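Local coordinates for concanavalin A-like lectin protein kinase family protein (Theobroma cacao, PDB 6CTH) that probably transfers phosphate from ATP to protein substrates as the kinase domain of a plant lectin receptor-like kinase, captured here with an inhibitor, at residues Val263-Trp268 with Gln285-Glu290. Sequence-based numbering, arbitrary orientation.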
ATOM      1  N   VAL A 263      -5.428 -12.443  10.564  1.00 37.28           N
ATOM      2  CA  VAL A 263      -6.185 -11.547  11.425  1.00 36.89           C
ATOM      3  C   VAL A 263      -5.416 -11.174  12.669  1.00 37.12           C
ATOM      4  O   VAL A 263      -5.390 -10.018  13.035  1.00 36.09           O
ATOM      5  CB  VAL A 263      -7.570 -12.164  11.795  1.00 37.63           C
ATOM      6  CG1 VAL A 263      -8.246 -11.390  12.907  1.00 38.33           C
ATOM      7  CG2 VAL A 263      -8.474 -12.180  10.575  1.00 37.22           C
ATOM      8  N   MET A 264      -4.809 -12.146  13.351  1.00 38.34           N
ATOM      9  CA  MET A 264      -4.093 -11.821  14.573  1.00 39.90           C
ATOM     10  C   MET A 264      -2.848 -10.958  14.310  1.00 37.84           C
ATOM     11  O   MET A 264      -2.538 -10.054  15.088  1.00 37.68           O
ATOM     12  CB  MET A 264      -3.788 -13.087  15.426  1.00 42.96           C
ATOM     13  CG  MET A 264      -5.037 -13.645  16.167  1.00 46.11           C
ATOM     14  SD  MET A 264      -4.523 -15.262  16.762  1.00 55.16           S
ATOM     15  CE  MET A 264      -3.834 -14.743  18.331  1.00 54.19           C
ATOM     16  N   VAL A 265      -2.135 -11.227  13.222  1.00 37.48           N
ATOM     17  CA  VAL A 265      -1.019 -10.367  12.787  1.00 36.33           C
ATOM     18  C   VAL A 265      -1.542  -8.960  12.493  1.00 34.66           C
ATOM     19  O   VAL A 265      -0.954  -7.987  12.926  1.00 34.39           O
ATOM     20  CB  VAL A 265      -0.324 -10.981  11.551  1.00 36.48           C
ATOM     21  CG1 VAL A 265       0.495  -9.961  10.779  1.00 36.98           C
ATOM     22  CG2 VAL A 265       0.506 -12.190  11.988  1.00 37.40           C
ATOM     23  N   GLY A 266      -2.649  -8.861  11.783  1.00 34.18           N
ATOM     24  CA  GLY A 266      -3.217  -7.545  11.502  1.00 33.74           C
ATOM     25  C   GLY A 266      -3.525  -6.716  12.739  1.00 33.82           C
ATOM     26  O   GLY A 266      -3.206  -5.532  12.818  1.00 32.98           O
ATOM     27  N   LEU A 267      -4.170  -7.344  13.730  1.00 35.17           N
ATOM     28  CA  LEU A 267      -4.500  -6.620  14.972  1.00 35.07           C
ATOM     29  C   LEU A 267      -3.254  -6.226  15.751  1.00 34.83           C
ATOM     30  O   LEU A 267      -3.172  -5.155  16.309  1.00 35.21           O
ATOM     31  CB  LEU A 267      -5.459  -7.492  15.830  1.00 35.81           C
ATOM     32  CG  LEU A 267      -6.816  -7.829  15.207  1.00 36.58           C
ATOM     33  CD1 LEU A 267      -7.518  -8.841  16.087  1.00 38.45           C
ATOM     34  CD2 LEU A 267      -7.615  -6.549  15.036  1.00 36.48           C
ATOM     35  N   TRP A 268      -2.296  -7.137  15.851  1.00 35.29           N
ATOM     36  CA  TRP A 268      -1.010  -6.877  16.513  1.00 35.62           C
ATOM     37  C   TRP A 268      -0.322  -5.659  15.933  1.00 34.61           C
ATOM     38  O   TRP A 268       0.182  -4.811  16.660  1.00 34.47           O
ATOM     39  CB  TRP A 268      -0.155  -8.120  16.344  1.00 35.69           C
ATOM     40  CG  TRP A 268       1.100  -8.279  17.104  1.00 36.63           C
ATOM     41  CD1 TRP A 268       1.427  -7.734  18.320  1.00 37.68           C
ATOM     42  CD2 TRP A 268       2.182  -9.163  16.759  1.00 37.60           C
ATOM     43  NE1 TRP A 268       2.675  -8.199  18.727  1.00 37.81           N
ATOM     44  CE2 TRP A 268       3.145  -9.083  17.795  1.00 37.74           C
ATOM     45  CE3 TRP A 268       2.433 -10.006  15.670  1.00 37.58           C
ATOM     46  CZ2 TRP A 268       4.353  -9.810  17.776  1.00 38.31           C
ATOM     47  CZ3 TRP A 268       3.656 -10.733  15.650  1.00 38.61           C
ATOM     48  CH2 TRP A 268       4.563 -10.650  16.725  1.00 38.42           C
ATOM     49  N   GLN A 285       7.924 -13.875  10.330  1.00 36.48           N
ATOM     50  CA  GLN A 285       8.126 -15.145  11.041  1.00 39.70           C
ATOM     51  C   GLN A 285       6.753 -15.760  11.421  1.00 39.59           C
ATOM     52  O   GLN A 285       6.522 -16.958  11.218  1.00 40.52           O
ATOM     53  CB  GLN A 285       8.966 -14.948  12.334  1.00 42.50           C
ATOM     54  CG  GLN A 285      10.401 -14.455  12.193  1.00 45.33           C
ATOM     55  CD  GLN A 285      10.977 -13.869  13.541  1.00 50.64           C
ATOM     56  OE1 GLN A 285      11.868 -13.002  13.556  1.00 54.24           O
ATOM     57  NE2 GLN A 285      10.450 -14.370  14.690  1.00 54.71           N
ATOM     58  N   VAL A 286       5.835 -14.935  11.942  1.00 38.39           N
ATOM     59  CA  VAL A 286       4.514 -15.416  12.357  1.00 38.22           C
ATOM     60  C   VAL A 286       3.664 -15.868  11.165  1.00 38.41           C
ATOM     61  O   VAL A 286       2.998 -16.918  11.234  1.00 38.71           O
ATOM     62  CB  VAL A 286       3.784 -14.384  13.219  1.00 38.25           C
ATOM     63  CG1 VAL A 286       2.355 -14.819  13.530  1.00 38.84           C
ATOM     64  CG2 VAL A 286       4.558 -14.149  14.502  1.00 38.99           C
ATOM     65  N   LEU A 287       3.641 -15.063  10.093  1.00 37.20           N
ATOM     66  CA  LEU A 287       2.945 -15.433   8.864  1.00 37.84           C
ATOM     67  C   LEU A 287       3.413 -16.762   8.257  1.00 39.47           C
ATOM     68  O   LEU A 287       2.595 -17.472   7.620  1.00 40.29           O
ATOM     69  CB  LEU A 287       3.083 -14.315   7.780  1.00 36.99           C
ATOM     70  CG  LEU A 287       2.273 -13.062   8.136  1.00 36.64           C
ATOM     71  CD1 LEU A 287       2.631 -11.953   7.176  1.00 35.68           C
ATOM     72  CD2 LEU A 287       0.747 -13.254   8.227  1.00 37.19           C
ATOM     73  N   ASN A 288       4.700 -17.080   8.436  1.00 40.18           N
ATOM     74  CA  ASN A 288       5.278 -18.347   7.957  1.00 41.79           C
ATOM     75  C   ASN A 288       5.287 -19.433   9.013  1.00 42.58           C
ATOM     76  O   ASN A 288       5.951 -20.463   8.826  1.00 47.12           O
ATOM     77  CB  ASN A 288       6.694 -18.111   7.428  1.00 42.47           C
ATOM     78  CG  ASN A 288       6.694 -17.282   6.174  1.00 43.25           C
ATOM     79  OD1 ASN A 288       6.880 -16.063   6.210  1.00 45.08           O
ATOM     80  ND2 ASN A 288       6.387 -17.914   5.063  1.00 44.95           N
ATOM     81  N   PHE A 289       4.617 -19.204  10.139  1.00 43.44           N
ATOM     82  CA  PHE A 289       4.462 -20.198  11.194  1.00 45.09           C
ATOM     83  C   PHE A 289       5.815 -20.676  11.718  1.00 47.44           C
ATOM     84  O   PHE A 289       5.960 -21.845  12.103  1.00 48.40           O
ATOM     85  CB  PHE A 289       3.608 -21.364  10.688  1.00 46.67           C
ATOM     86  CG  PHE A 289       2.240 -20.948  10.225  1.00 47.26           C
ATOM     87  CD1 PHE A 289       1.262 -20.598  11.154  1.00 48.42           C
ATOM     88  CD2 PHE A 289       1.935 -20.905   8.865  1.00 47.24           C
ATOM     89  CE1 PHE A 289      -0.008 -20.199  10.731  1.00 48.41           C
ATOM     90  CE2 PHE A 289       0.683 -20.506   8.433  1.00 46.45           C
ATOM     91  CZ  PHE A 289      -0.285 -20.149   9.365  1.00 47.75           C
ATOM     92  N   GLU A 290       6.784 -19.763  11.752  1.00 46.32           N
ATOM     93  CA  GLU A 290       8.100 -19.999  12.322  1.00 47.14           C
ATOM     94  C   GLU A 290       8.209 -19.412  13.734  1.00 47.99           C
ATOM     95  O   GLU A 290       9.246 -19.586  14.407  1.00 49.01           O
ATOM     96  CB  GLU A 290       9.189 -19.413  11.396  1.00 48.20           C
ATOM     97  CG  GLU A 290       9.233 -20.049  10.014  1.00 50.14           C
ATOM     98  CD  GLU A 290      10.317 -19.474   9.075  1.00 54.81           C
ATOM     99  OE1 GLU A 290      11.424 -19.090   9.525  1.00 60.83           O
ATOM    100  OE2 GLU A 290      10.093 -19.438   7.853  1.00 57.18           O
TER
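V265 and V286 meet methyl to methyl where helix 256-269 passes the last turn of helix 280-287: CG2 of V265 lies 3.6 Å from CG1 of V286, the two side chains reaching out from facing helices and overlapping alongside. The same CG2 also reaches CD2 of L287, 3.9 Å away, so one methyl of V265 serves two partners. With CG1 of V265 anti to the backbone N (chi1 161°), CG2 is the branch turned to both. L287 does not aim its CB straight at the neighbouring helix, but its longer side chain crosses that of V265 at about a right angle and brings the CD2 end into touch. V286 spends its second methyl elsewhere: CG2 touches the six-membered ring of W268, 3.7 Å from CZ3, at an oblique angle. Beta-branched valines suit this spot, because their short forks let the backbones come near, with CA atoms of V265 and V286 7.5 Å apart, while the broad indole spans a longer distance. W268 also packs on P278 and P294, and L287 on V119 of helix 112-132. Beyond the apolar patch, helix 280-287 is ended by a Schellman motif: E290 N bonds to Q285 O at 2.9 Å, and F289 N to V286 O. F289, at positive phi (58°), is the C-prime residue. Its ring makes a cation-pi contact with K257 of helix 256-269, so the capping residue also joins the two helices. This is buried helix-to-helix packing in the helical C-lobe of the protein kinase fold, joining its last two helices well away from the inhibitor and magnesium sites.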